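Local coordinates for devB protein (Vibrio cholerae O1 biovar eltor str. N16961, PDB 1Y89), which is probably a 6-phosphogluconolactonase of the pentose phosphate pathway, hydrolysing 6-phosphogluconolactone to 6-phosphogluconate, at residues Tyr24-Ser36 / Val122-Leu136. Sequence-based numbering, arbitrary orientation.
Sequences YSQQGQPVHISLS and VIPTENGTPVFDWIL. With PE5 (3,6,9,12,15,18,21,24-octaoxahexacosan-1-ol), chain F.
Strands 31-35 and 134-136 run parallel, their axes 4.7 Å apart and inclined by 14°, with I33 paired to W134 and S34 to I135; S34 N gives a 2.8 Å bond to W134 O, and L136 N bonds in turn to S34 O. Where the pairing begins, a carboxylate stands in for the backbone: D133 OD2 takes H32 N at 2.8 Å in a nearly straight bond (169°), the N coming to its anti side, somewhat out of the carboxylate plane. D133 OD1 forms a salt bridge with K185, so both oxygens are engaged. The H32 imidazole lies under I123, whose CG1 sits 3.7 Å above the ring centre in a CH-pi contact. Water joins H32 NE2 to V122 O, and ND1 bonds to W65, which together fix the ring's rotation. I33 and W134 share a face of the sheet, where Y24 CE2 comes within 3.3 Å of W134 CE3, the two rings inclined at 40°; Y24 OH reaches R186 and, through water, D133 O. Strands 31-35 and 134-137 lie in the parallel part of a mixed eight-stranded, Rossmann-like alpha/beta sheet: 62-70 flanks 31-35, helix 10-25 covers the I33 and W134 face, and helix 178-183 packs against F132 and I135.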
loop_
_atom_site.group_PDB
_atom_site.type_symbol
_atom_site.label_atom_id
_atom_site.label_comp_id
_atom_site.label_asym_id
_atom_site.label_seq_id
_atom_site.Cartn_x
_atom_site.Cartn_y
_atom_site.Cartn_z
ATOM N N TYR A 24 -15.236 1.518 -1.877
ATOM C CA TYR A 24 -15.779 2.688 -1.183
ATOM C C TYR A 24 -17.294 2.776 -1.366
ATOM O O TYR A 24 -18.009 3.035 -0.400
ATOM C CB TYR A 24 -15.153 3.983 -1.712
ATOM C CG TYR A 24 -13.818 4.350 -1.088
ATOM C CD1 TYR A 24 -13.705 4.566 0.307
ATOM C CD2 TYR A 24 -12.676 4.557 -1.895
ATOM C CE1 TYR A 24 -12.471 4.952 0.880
ATOM C CE2 TYR A 24 -11.442 4.934 -1.323
ATOM C CZ TYR A 24 -11.350 5.125 0.057
ATOM O OH TYR A 24 -10.143 5.511 0.619
ATOM N N SER A 25 -17.776 2.542 -2.596
ATOM C CA SER A 25 -19.222 2.696 -2.899
ATOM C C SER A 25 -20.122 1.667 -2.204
ATOM O O SER A 25 -21.327 1.844 -2.124
ATOM C CB SER A 25 -19.469 2.628 -4.412
ATOM O OG SER A 25 -19.455 1.285 -4.902
ATOM N N GLN A 26 -19.530 0.590 -1.717
ATOM C CA GLN A 26 -20.284 -0.539 -1.161
ATOM C C GLN A 26 -20.466 -0.435 0.370
ATOM O O GLN A 26 -20.933 -1.362 1.007
ATOM C CB GLN A 26 -19.591 -1.860 -1.557
ATOM C CG GLN A 26 -19.673 -2.175 -3.048
ATOM C CD GLN A 26 -18.753 -3.314 -3.462
ATOM O OE1 GLN A 26 -17.682 -3.526 -2.861
ATOM N NE2 GLN A 26 -19.145 -4.032 -4.511
ATOM N N GLN A 27 -20.145 0.715 0.953
ATOM C CA GLN A 27 -20.302 0.904 2.419
ATOM C C GLN A 27 -21.636 1.517 2.848
ATOM O O GLN A 27 -21.842 1.823 4.030
ATOM C CB GLN A 27 -19.172 1.761 2.962
ATOM C CG GLN A 27 -17.769 1.327 2.589
ATOM C CD GLN A 27 -16.736 2.346 3.162
ATOM O OE1 GLN A 27 -16.387 3.358 2.514
ATOM N NE2 GLN A 27 -16.323 2.129 4.422
ATOM N N GLY A 28 -22.564 1.693 1.906
ATOM C CA GLY A 28 -23.937 2.129 2.267
ATOM C C GLY A 28 -23.993 3.502 2.932
ATOM O O GLY A 28 -24.916 3.816 3.669
ATOM N N GLN A 29 -23.011 4.331 2.639
ATOM C CA GLN A 29 -22.902 5.656 3.269
ATOM C C GLN A 29 -22.067 6.593 2.400
ATOM O O GLN A 29 -21.337 6.119 1.531
ATOM C CB GLN A 29 -22.252 5.511 4.622
ATOM C CG GLN A 29 -20.859 4.958 4.480
ATOM C CD GLN A 29 -20.290 4.629 5.832
ATOM O OE1 GLN A 29 -19.808 5.527 6.546
ATOM N NE2 GLN A 29 -20.391 3.353 6.221
ATOM N N PRO A 30 -22.209 7.918 2.597
ATOM C CA PRO A 30 -21.489 8.878 1.767
ATOM C C PRO A 30 -19.988 8.785 1.892
ATOM O O PRO A 30 -19.447 8.654 3.005
ATOM C CB PRO A 30 -21.983 10.248 2.268
ATOM C CG PRO A 30 -23.286 9.980 2.917
ATOM C CD PRO A 30 -23.129 8.597 3.545
ATOM N N VAL A 31 -19.334 8.837 0.736
ATOM C CA VAL A 31 -17.881 8.865 0.623
ATOM C C VAL A 31 -17.577 10.094 -0.243
ATOM O O VAL A 31 -18.088 10.217 -1.370
ATOM C CB VAL A 31 -17.310 7.578 -0.042
ATOM C CG1 VAL A 31 -15.752 7.662 -0.196
ATOM C CG2 VAL A 31 -17.750 6.319 0.746
ATOM N N HIS A 32 -16.780 11.004 0.315
ATOM C CA HIS A 32 -16.411 12.241 -0.375
ATOM C C HIS A 32 -15.037 12.104 -1.003
ATOM O O HIS A 32 -14.015 11.888 -0.284
ATOM C CB HIS A 32 -16.496 13.403 0.607
ATOM C CG HIS A 32 -17.901 13.678 1.024
ATOM N ND1 HIS A 32 -18.787 14.357 0.212
ATOM C CD2 HIS A 32 -18.603 13.301 2.127
ATOM C CE1 HIS A 32 -19.964 14.425 0.815
ATOM N NE2 HIS A 32 -19.877 13.792 1.983
ATOM N N ILE A 33 -15.022 12.231 -2.335
ATOM C CA ILE A 33 -13.830 12.015 -3.138
ATOM C C ILE A 33 -13.506 13.303 -3.903
ATOM O O ILE A 33 -14.379 13.912 -4.520
ATOM C CB ILE A 33 -13.987 10.809 -4.091
ATOM C CG1 ILE A 33 -14.246 9.531 -3.233
ATOM C CG2 ILE A 33 -12.701 10.644 -5.031
ATOM C CD1 ILE A 33 -14.820 8.409 -3.984
ATOM N N SER A 34 -12.247 13.712 -3.828
ATOM C CA SER A 34 -11.788 14.894 -4.554
ATOM C C SER A 34 -10.993 14.473 -5.815
ATOM O O SER A 34 -10.015 13.702 -5.723
ATOM C CB SER A 34 -10.939 15.763 -3.641
ATOM O OG SER A 34 -10.396 16.854 -4.380
ATOM N N LEU A 35 -11.386 15.014 -6.970
ATOM C CA LEU A 35 -10.797 14.631 -8.254
ATOM C C LEU A 35 -9.852 15.686 -8.790
ATOM O O LEU A 35 -10.165 16.864 -8.740
ATOM C CB LEU A 35 -11.903 14.411 -9.286
ATOM C CG LEU A 35 -12.929 13.299 -8.997
ATOM C CD1 LEU A 35 -13.989 13.263 -10.091
ATOM C CD2 LEU A 35 -12.204 11.923 -8.924
ATOM N N SER A 36 -8.719 15.234 -9.332
ATOM C CA SER A 36 -7.802 16.063 -10.107
ATOM C C SER A 36 -8.157 15.828 -11.584
ATOM O O SER A 36 -8.927 14.899 -11.908
ATOM C CB SER A 36 -6.351 15.640 -9.813
ATOM O OG SER A 36 -6.265 14.233 -9.911
ATOM N N VAL A 122 -21.634 19.959 4.071
ATOM C CA VAL A 122 -22.094 18.582 3.937
ATOM C C VAL A 122 -21.066 17.510 4.248
ATOM O O VAL A 122 -21.445 16.365 4.513
ATOM C CB VAL A 122 -22.769 18.289 2.578
ATOM C CG1 VAL A 122 -23.908 19.292 2.321
ATOM C CG2 VAL A 122 -21.777 18.280 1.442
ATOM N N ILE A 123 -19.787 17.875 4.243
ATOM C CA ILE A 123 -18.745 16.884 4.548
ATOM C C ILE A 123 -18.440 16.931 6.045
ATOM O O ILE A 123 -18.166 18.008 6.586
ATOM C CB ILE A 123 -17.432 17.136 3.744
ATOM C CG1 ILE A 123 -17.721 17.261 2.247
ATOM C CG2 ILE A 123 -16.400 16.004 3.998
ATOM C CD1 ILE A 123 -16.485 17.698 1.395
ATOM N N PRO A 124 -18.458 15.768 6.727
ATOM C CA PRO A 124 -18.125 15.799 8.163
ATOM C C PRO A 124 -16.797 16.501 8.383
ATOM O O PRO A 124 -15.845 16.312 7.606
ATOM C CB PRO A 124 -18.003 14.316 8.526
ATOM C CG PRO A 124 -18.917 13.622 7.530
ATOM C CD PRO A 124 -18.748 14.406 6.249
ATOM N N THR A 125 -16.734 17.319 9.431
ATOM C CA THR A 125 -15.558 18.142 9.684
ATOM C C THR A 125 -14.785 17.670 10.912
ATOM O O THR A 125 -15.305 16.905 11.741
ATOM C CB THR A 125 -15.965 19.601 9.897
ATOM O OG1 THR A 125 -16.926 19.652 10.965
ATOM C CG2 THR A 125 -16.607 20.169 8.622
ATOM N N GLU A 126 -13.549 18.150 11.020
ATOM C CA GLU A 126 -12.690 17.938 12.162
ATOM C C GLU A 126 -11.996 19.271 12.379
ATOM O O GLU A 126 -11.311 19.773 11.487
ATOM C CB GLU A 126 -11.672 16.812 11.915
ATOM C CG GLU A 126 -11.018 16.309 13.202
ATOM C CD GLU A 126 -9.890 15.282 12.982
ATOM O OE1 GLU A 126 -9.690 14.786 11.823
ATOM O OE2 GLU A 126 -9.203 14.978 14.005
ATOM N N ASN A 127 -12.226 19.867 13.553
ATOM C CA ASN A 127 -11.714 21.215 13.862
ATOM C C ASN A 127 -12.143 22.212 12.809
ATOM O O ASN A 127 -11.374 23.101 12.453
ATOM C CB ASN A 127 -10.182 21.216 13.981
ATOM C CG ASN A 127 -9.686 20.470 15.210
ATOM O OD1 ASN A 127 -10.032 20.814 16.328
ATOM N ND2 ASN A 127 -8.872 19.438 15.002
ATOM N N GLY A 128 -13.371 22.061 12.305
ATOM C CA GLY A 128 -13.919 22.970 11.288
ATOM C C GLY A 128 -13.617 22.634 9.832
ATOM O O GLY A 128 -14.221 23.202 8.912
ATOM N N THR A 129 -12.663 21.731 9.597
ATOM C CA THR A 129 -12.214 21.458 8.243
ATOM C C THR A 129 -12.920 20.199 7.740
ATOM O O THR A 129 -12.927 19.173 8.441
ATOM C CB THR A 129 -10.685 21.274 8.202
ATOM O OG1 THR A 129 -10.052 22.394 8.863
ATOM C CG2 THR A 129 -10.155 21.124 6.757
ATOM N N PRO A 130 -13.527 20.271 6.531
ATOM C CA PRO A 130 -14.109 19.055 5.932
ATOM C C PRO A 130 -13.038 17.991 5.767
ATOM O O PRO A 130 -11.915 18.281 5.275
ATOM C CB PRO A 130 -14.580 19.531 4.549
ATOM C CG PRO A 130 -13.926 20.853 4.326
ATOM C CD PRO A 130 -13.730 21.453 5.672
ATOM N N VAL A 131 -13.392 16.770 6.153
ATOM C CA VAL A 131 -12.462 15.653 6.090
ATOM C C VAL A 131 -12.820 14.771 4.863
ATOM O O VAL A 131 -13.800 14.034 4.864
ATOM C CB VAL A 131 -12.478 14.863 7.406
ATOM C CG1 VAL A 131 -11.601 13.559 7.284
ATOM C CG2 VAL A 131 -12.018 15.777 8.589
ATOM N N PHE A 132 -12.045 14.901 3.791
ATOM C CA PHE A 132 -12.267 14.057 2.627
ATOM C C PHE A 132 -11.881 12.628 2.935
ATOM O O PHE A 132 -10.900 12.362 3.656
ATOM C CB PHE A 132 -11.508 14.587 1.396
ATOM C CG PHE A 132 -12.282 15.665 0.662
ATOM C CD1 PHE A 132 -12.315 16.974 1.149
ATOM C CD2 PHE A 132 -13.038 15.338 -0.462
ATOM C CE1 PHE A 132 -13.076 17.962 0.520
ATOM C CE2 PHE A 132 -13.814 16.304 -1.128
ATOM C CZ PHE A 132 -13.832 17.606 -0.663
ATOM N N ASP A 133 -12.663 11.715 2.388
ATOM C CA ASP A 133 -12.306 10.292 2.456
ATOM C C ASP A 133 -11.111 10.005 1.566
ATOM O O ASP A 133 -10.263 9.172 1.920
ATOM C CB ASP A 133 -13.493 9.411 2.056
ATOM C CG ASP A 133 -14.631 9.510 3.042
ATOM O OD1 ASP A 133 -14.559 8.851 4.104
ATOM O OD2 ASP A 133 -15.580 10.272 2.772
ATOM N N TRP A 134 -11.018 10.714 0.443
ATOM C CA TRP A 134 -9.983 10.412 -0.545
ATOM C C TRP A 134 -9.790 11.590 -1.468
ATOM O O TRP A 134 -10.767 12.119 -2.052
ATOM C CB TRP A 134 -10.410 9.204 -1.385
ATOM C CG TRP A 134 -9.269 8.548 -2.176
ATOM C CD1 TRP A 134 -7.913 8.758 -2.026
ATOM C CD2 TRP A 134 -9.417 7.537 -3.178
ATOM N NE1 TRP A 134 -7.212 7.936 -2.893
ATOM C CE2 TRP A 134 -8.115 7.169 -3.602
ATOM C CE3 TRP A 134 -10.537 6.914 -3.774
ATOM C CZ2 TRP A 134 -7.892 6.172 -4.592
ATOM C CZ3 TRP A 134 -10.317 5.926 -4.752
ATOM C CH2 TRP A 134 -9.000 5.567 -5.148
ATOM N N ILE A 135 -8.544 12.017 -1.622
ATOM C CA ILE A 135 -8.232 13.084 -2.563
ATOM C C ILE A 135 -7.211 12.513 -3.531
ATOM O O ILE A 135 -6.116 12.063 -3.108
ATOM C CB ILE A 135 -7.680 14.355 -1.838
ATOM C CG1 ILE A 135 -8.702 14.865 -0.779
ATOM C CG2 ILE A 135 -7.321 15.466 -2.851
ATOM C CD1 ILE A 135 -8.244 16.159 -0.039
ATOM N N LEU A 136 -7.551 12.562 -4.821
ATOM C CA LEU A 136 -6.624 12.149 -5.897
ATOM C C LEU A 136 -5.915 13.417 -6.365
ATOM O O LEU A 136 -6.589 14.451 -6.665
ATOM C CB LEU A 136 -7.413 11.579 -7.100
ATOM C CG LEU A 136 -8.280 10.331 -6.792
ATOM C CD1 LEU A 136 -8.791 9.735 -8.148
ATOM C CD2 LEU A 136 -7.484 9.317 -6.062
HETATM O O1 PE5 F . -13.897 -1.130 2.642
HETATM C C1 PE5 F . -13.431 0.215 2.465
HETATM C C2 PE5 F . -13.164 0.495 0.992
HETATM O O2 PE5 F . -11.976 1.270 0.835
HETATM C C3 PE5 F . -11.109 0.834 -0.200
HETATM C C4 PE5 F . -9.821 1.606 -0.050
HETATM O O3 PE5 F . -8.884 0.858 0.716
HETATM O O HOH W 1 -10.305 6.718 2.996
HETATM O O HOH W 2 -17.268 7.835 4.323
HETATM O O HOH W 3 -21.942 13.865 3.743
HETATM O O HOH W 4 -8.085 16.646 -6.148
#